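Local structure of type I modular polyketide synthase (Streptomyces albus subsp. albus, 6IYT) at residues V275-V287 with R371-L383. The protein is an acyltransferase domain of the salinomycin polyketide synthase that probably selects an extender unit such as ethylmalonyl-CoA and transfers its acyl group. Sequence-based numbering, arbitrary orientation.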
loop_
_atom_site.group_PDB
_atom_site.type_symbol
_atom_site.label_atom_id
_atom_site.label_comp_id
_atom_site.label_asym_id
_atom_site.label_seq_id
_atom_site.Cartn_x
_atom_site.Cartn_y
_atom_site.Cartn_z
ATOM N N VAL A 275 -30.402 -4.521 -5.188
ATOM C CA VAL A 275 -30.104 -3.121 -5.506
ATOM C C VAL A 275 -28.786 -2.721 -4.818
ATOM O O VAL A 275 -27.930 -2.051 -5.422
ATOM C CB VAL A 275 -31.254 -2.198 -5.088
ATOM C CG1 VAL A 275 -30.850 -0.735 -5.191
ATOM C CG2 VAL A 275 -32.488 -2.482 -5.950
ATOM N N LEU A 276 -28.626 -3.174 -3.579
ATOM C CA LEU A 276 -27.424 -2.984 -2.810
ATOM C C LEU A 276 -27.002 -4.319 -2.205
ATOM O O LEU A 276 -27.851 -5.159 -1.819
ATOM C CB LEU A 276 -27.665 -1.990 -1.654
ATOM C CG LEU A 276 -28.068 -0.570 -2.011
ATOM C CD1 LEU A 276 -28.170 0.227 -0.737
ATOM C CD2 LEU A 276 -27.048 0.065 -2.952
ATOM N N SER A 277 -25.709 -4.499 -2.036
ATOM C CA SER A 277 -25.196 -5.728 -1.460
ATOM C C SER A 277 -23.832 -5.537 -0.896
ATOM O O SER A 277 -23.123 -4.629 -1.267
ATOM C CB SER A 277 -25.182 -6.868 -2.493
ATOM O OG SER A 277 -24.410 -6.542 -3.582
ATOM N N ILE A 278 -23.493 -6.321 0.094
ATOM C CA ILE A 278 -22.188 -6.170 0.692
ATOM C C ILE A 278 -21.127 -6.663 -0.285
ATOM O O ILE A 278 -21.199 -7.830 -0.808
ATOM C CB ILE A 278 -22.104 -6.906 2.036
ATOM C CG1 ILE A 278 -22.971 -6.171 3.069
ATOM C CG2 ILE A 278 -20.673 -7.014 2.497
ATOM C CD1 ILE A 278 -22.777 -6.651 4.478
ATOM N N ALA A 279 -20.167 -5.766 -0.568
ATOM C CA ALA A 279 -19.150 -5.972 -1.609
ATOM C C ALA A 279 -17.807 -6.373 -1.028
ATOM O O ALA A 279 -16.926 -6.822 -1.757
ATOM C CB ALA A 279 -18.978 -4.699 -2.424
ATOM N N GLY A 280 -17.647 -6.241 0.280
ATOM C CA GLY A 280 -16.368 -6.525 0.913
ATOM C C GLY A 280 -16.480 -6.556 2.416
ATOM O O GLY A 280 -17.159 -5.748 3.002
ATOM N N ASN A 281 -15.689 -7.407 3.026
ATOM C CA ASN A 281 -15.473 -7.371 4.471
ATOM C C ASN A 281 -14.031 -7.077 4.772
ATOM O O ASN A 281 -13.167 -7.893 4.473
ATOM C CB ASN A 281 -15.850 -8.716 5.093
ATOM C CG ASN A 281 -17.311 -9.039 4.926
ATOM O OD1 ASN A 281 -18.135 -8.679 5.765
ATOM N ND2 ASN A 281 -17.650 -9.653 3.821
ATOM N N ASN A 282 -13.763 -5.897 5.334
ATOM C CA ASN A 282 -12.404 -5.419 5.514
ATOM C C ASN A 282 -11.925 -5.494 6.941
ATOM O O ASN A 282 -10.700 -5.487 7.209
ATOM C CB ASN A 282 -12.282 -3.998 5.035
ATOM C CG ASN A 282 -12.270 -3.898 3.537
ATOM O OD1 ASN A 282 -12.281 -4.922 2.838
ATOM N ND2 ASN A 282 -12.452 -2.682 3.036
ATOM N N GLY A 283 -12.869 -5.468 7.867
ATOM C CA GLY A 283 -12.569 -5.709 9.275
ATOM C C GLY A 283 -13.851 -5.847 10.054
ATOM O O GLY A 283 -14.944 -5.748 9.470
ATOM N N PRO A 284 -13.743 -6.018 11.394
ATOM C CA PRO A 284 -14.947 -6.373 12.163
ATOM C C PRO A 284 -15.978 -5.264 12.120
ATOM O O PRO A 284 -17.191 -5.529 12.251
ATOM C CB PRO A 284 -14.432 -6.548 13.598
ATOM C CG PRO A 284 -12.955 -6.599 13.518
ATOM C CD PRO A 284 -12.503 -6.326 12.115
ATOM N N ARG A 285 -15.524 -4.043 11.816
ATOM C CA ARG A 285 -16.406 -2.902 11.780
ATOM C C ARG A 285 -16.172 -2.076 10.539
ATOM O O ARG A 285 -16.428 -0.887 10.519
ATOM C CB ARG A 285 -16.222 -2.041 13.032
ATOM C CG ARG A 285 -16.549 -2.786 14.317
ATOM C CD ARG A 285 -17.486 -1.984 15.203
ATOM N NE ARG A 285 -17.364 -2.373 16.601
ATOM C CZ ARG A 285 -17.841 -3.507 17.116
ATOM N NH1 ARG A 285 -17.626 -3.792 18.395
ATOM N NH2 ARG A 285 -18.542 -4.343 16.365
ATOM N N SER A 286 -15.823 -2.749 9.459
ATOM C CA SER A 286 -15.504 -2.069 8.239
ATOM C C SER A 286 -15.914 -2.934 7.038
ATOM O O SER A 286 -15.322 -3.985 6.806
ATOM C CB SER A 286 -13.997 -1.806 8.199
ATOM O OG SER A 286 -13.641 -1.355 6.926
ATOM N N VAL A 287 -16.893 -2.469 6.272
ATOM C CA VAL A 287 -17.363 -3.200 5.061
ATOM C C VAL A 287 -17.549 -2.233 3.912
ATOM O O VAL A 287 -17.367 -1.021 4.083
ATOM C CB VAL A 287 -18.702 -3.967 5.287
ATOM C CG1 VAL A 287 -18.601 -4.903 6.492
ATOM C CG2 VAL A 287 -19.867 -2.995 5.439
ATOM N N ARG A 371 -16.582 -10.396 -9.383
ATOM C CA ARG A 371 -17.986 -10.737 -9.060
ATOM C C ARG A 371 -18.224 -10.962 -7.596
ATOM O O ARG A 371 -19.252 -10.531 -7.050
ATOM C CB ARG A 371 -18.427 -11.971 -9.865
ATOM C CG ARG A 371 -19.794 -12.511 -9.473
ATOM C CD ARG A 371 -20.918 -11.541 -9.796
ATOM N NE ARG A 371 -22.227 -12.009 -9.296
ATOM C CZ ARG A 371 -22.707 -11.791 -8.064
ATOM N NH1 ARG A 371 -23.945 -12.192 -7.763
ATOM N NH2 ARG A 371 -21.978 -11.209 -7.120
ATOM N N ARG A 372 -17.336 -11.685 -6.950
ATOM C CA ARG A 372 -17.549 -12.064 -5.554
ATOM C C ARG A 372 -17.201 -10.924 -4.623
ATOM O O ARG A 372 -16.222 -10.217 -4.848
ATOM C CB ARG A 372 -16.726 -13.270 -5.205
ATOM C CG ARG A 372 -16.979 -14.458 -6.119
ATOM C CD ARG A 372 -18.062 -15.388 -5.563
ATOM N NE ARG A 372 -19.410 -14.994 -5.954
ATOM C CZ ARG A 372 -20.007 -15.370 -7.091
ATOM N NH1 ARG A 372 -21.270 -15.025 -7.331
ATOM N NH2 ARG A 372 -19.344 -16.065 -7.993
ATOM N N PRO A 373 -17.918 -10.824 -3.507
ATOM C CA PRO A 373 -17.459 -9.976 -2.383
ATOM C C PRO A 373 -16.043 -10.292 -1.964
ATOM O O PRO A 373 -15.606 -11.453 -2.015
ATOM C CB PRO A 373 -18.451 -10.317 -1.245
ATOM C CG PRO A 373 -19.073 -11.616 -1.650
ATOM C CD PRO A 373 -19.121 -11.598 -3.153
ATOM N N VAL A 374 -15.320 -9.267 -1.580
ATOM C CA VAL A 374 -13.930 -9.405 -1.161
ATOM C C VAL A 374 -13.891 -9.880 0.294
ATOM O O VAL A 374 -14.210 -9.122 1.221
ATOM C CB VAL A 374 -13.181 -8.063 -1.309
ATOM C CG1 VAL A 374 -11.674 -8.260 -1.115
ATOM C CG2 VAL A 374 -13.448 -7.445 -2.674
ATOM N N SER A 375 -13.312 -11.047 0.502
ATOM C CA SER A 375 -13.195 -11.601 1.831
ATOM C C SER A 375 -11.865 -11.232 2.450
ATOM O O SER A 375 -11.014 -12.074 2.623
ATOM C CB SER A 375 -13.337 -13.118 1.783
ATOM O OG SER A 375 -14.599 -13.464 1.310
ATOM N N PHE A 376 -11.666 -9.965 2.769
ATOM C CA PHE A 376 -10.326 -9.541 3.189
ATOM C C PHE A 376 -10.095 -9.848 4.703
ATOM O O PHE A 376 -9.085 -10.457 5.064
ATOM C CB PHE A 376 -10.120 -8.046 2.871
ATOM C CG PHE A 376 -8.779 -7.509 3.288
ATOM C CD1 PHE A 376 -7.638 -7.808 2.551
ATOM C CD2 PHE A 376 -8.650 -6.753 4.422
ATOM C CE1 PHE A 376 -6.401 -7.286 2.924
ATOM C CE2 PHE A 376 -7.421 -6.232 4.807
ATOM C CZ PHE A 376 -6.297 -6.505 4.049
ATOM N N GLU A 377 -11.088 -9.523 5.543
ATOM C CA GLU A 377 -11.011 -9.787 6.985
ATOM C C GLU A 377 -10.680 -11.257 7.354
ATOM O O GLU A 377 -9.749 -11.493 8.095
ATOM C CB GLU A 377 -12.296 -9.326 7.693
ATOM C CG GLU A 377 -12.351 -9.715 9.159
ATOM C CD GLU A 377 -13.716 -9.421 9.779
ATOM O OE1 GLU A 377 -14.645 -9.082 9.027
ATOM O OE2 GLU A 377 -13.851 -9.515 11.011
ATOM N N PRO A 378 -11.342 -12.247 6.707
ATOM C CA PRO A 378 -10.994 -13.643 7.017
ATOM C C PRO A 378 -9.569 -14.028 6.561
ATOM O O PRO A 378 -8.905 -14.855 7.186
ATOM C CB PRO A 378 -12.037 -14.459 6.259
ATOM C CG PRO A 378 -13.087 -13.505 5.813
ATOM C CD PRO A 378 -12.558 -12.127 5.877
ATOM N N VAL A 379 -9.100 -13.411 5.503
ATOM C CA VAL A 379 -7.762 -13.674 5.039
ATOM C C VAL A 379 -6.717 -13.033 5.977
ATOM O O VAL A 379 -5.709 -13.654 6.291
ATOM C CB VAL A 379 -7.583 -13.192 3.586
ATOM C CG1 VAL A 379 -6.119 -13.253 3.186
ATOM C CG2 VAL A 379 -8.441 -14.047 2.655
ATOM N N VAL A 380 -7.009 -11.858 6.517
ATOM C CA VAL A 380 -6.141 -11.275 7.525
ATOM C C VAL A 380 -6.023 -12.227 8.739
ATOM O O VAL A 380 -4.943 -12.440 9.261
ATOM C CB VAL A 380 -6.654 -9.914 7.991
ATOM C CG1 VAL A 380 -5.809 -9.380 9.143
ATOM C CG2 VAL A 380 -6.627 -8.940 6.837
ATOM N N ARG A 381 -7.157 -12.737 9.199
ATOM C CA ARG A 381 -7.153 -13.719 10.288
ATOM C C ARG A 381 -6.260 -14.924 9.948
ATOM O O ARG A 381 -5.456 -15.368 10.759
ATOM C CB ARG A 381 -8.576 -14.187 10.575
ATOM C CG ARG A 381 -9.484 -13.128 11.114
ATOM C CD ARG A 381 -10.866 -13.677 11.414
ATOM N NE ARG A 381 -11.771 -12.590 11.706
ATOM C CZ ARG A 381 -11.929 -12.062 12.915
ATOM N NH1 ARG A 381 -12.670 -10.972 13.076
ATOM N NH2 ARG A 381 -11.353 -12.634 13.973
ATOM N N ALA A 382 -6.394 -15.432 8.738
ATOM C CA ALA A 382 -5.674 -16.589 8.346
ATOM C C ALA A 382 -4.170 -16.286 8.261
ATOM O O ALA A 382 -3.325 -17.113 8.669
ATOM C CB ALA A 382 -6.204 -17.093 7.032
ATOM N N LEU A 383 -3.828 -15.085 7.753
ATOM C CA LEU A 383 -2.439 -14.646 7.713
ATOM C C LEU A 383 -1.834 -14.582 9.125
ATOM O O LEU A 383 -0.747 -15.070 9.354
ATOM C CB LEU A 383 -2.322 -13.283 7.002
ATOM C CG LEU A 383 -2.501 -13.366 5.493
ATOM C CD1 LEU A 383 -2.842 -12.004 4.921
ATOM C CD2 LEU A 383 -1.243 -13.901 4.837
#
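A short parallel backbone pairing, firm at Gly280 with Val374, adds the short strand 374-375 to the edge strand 276-283 of the small subdomain's sheet, just where the chain enters helix 376-385. The evidence is the register: the Val374 N bond to Ala279 O and the Asn281 N bond to Val374 O, which flank Gly280, are both 2.9 Å long. The second is nearly straight, with 168° at the hydrogen and the donor almost in line with the carbonyl. Beyond this pair the partner chain turns and the contact is handed over to the helix start: Ser375 centres an inverse gamma turn, and Asn281 O then accepts a strong bond from Glu377 N (2.9 Å) and a weak one from Phe376 N. One strand carbonyl thus grips the first turn of the helix.

Side chains extend the joint. Glu377 runs past Gly283 because chi1 (173°) turns CG away from its own N and the chain stays extended, setting OE2 3.6 Å from Pro284 CD. The same OE2 receives Arg381 NH1 at 2.8 Å, on its anti side and in the guanidinium plane; since NH1 also reaches Asp410, the carboxylate is part of a wider charge cluster beside helix 401-411. Asn282 O approaches the Phe376 ring edge-on, 3.7 Å from CD2, and is buried without a polar partner; the side-chain amide of Asn282 stands nearly perpendicular (85°) to the ring, with OD1 near Phe376 CB. The Val374 side chain also touches the Gly211-Ser213-Gly215 pattern, consistent with a nucleophile elbow.

The arrangement fits the two-part acyltransferase fold, in which a small ferredoxin-like subdomain docks on the larger hydrolase-like one beside the probable active-site cleft.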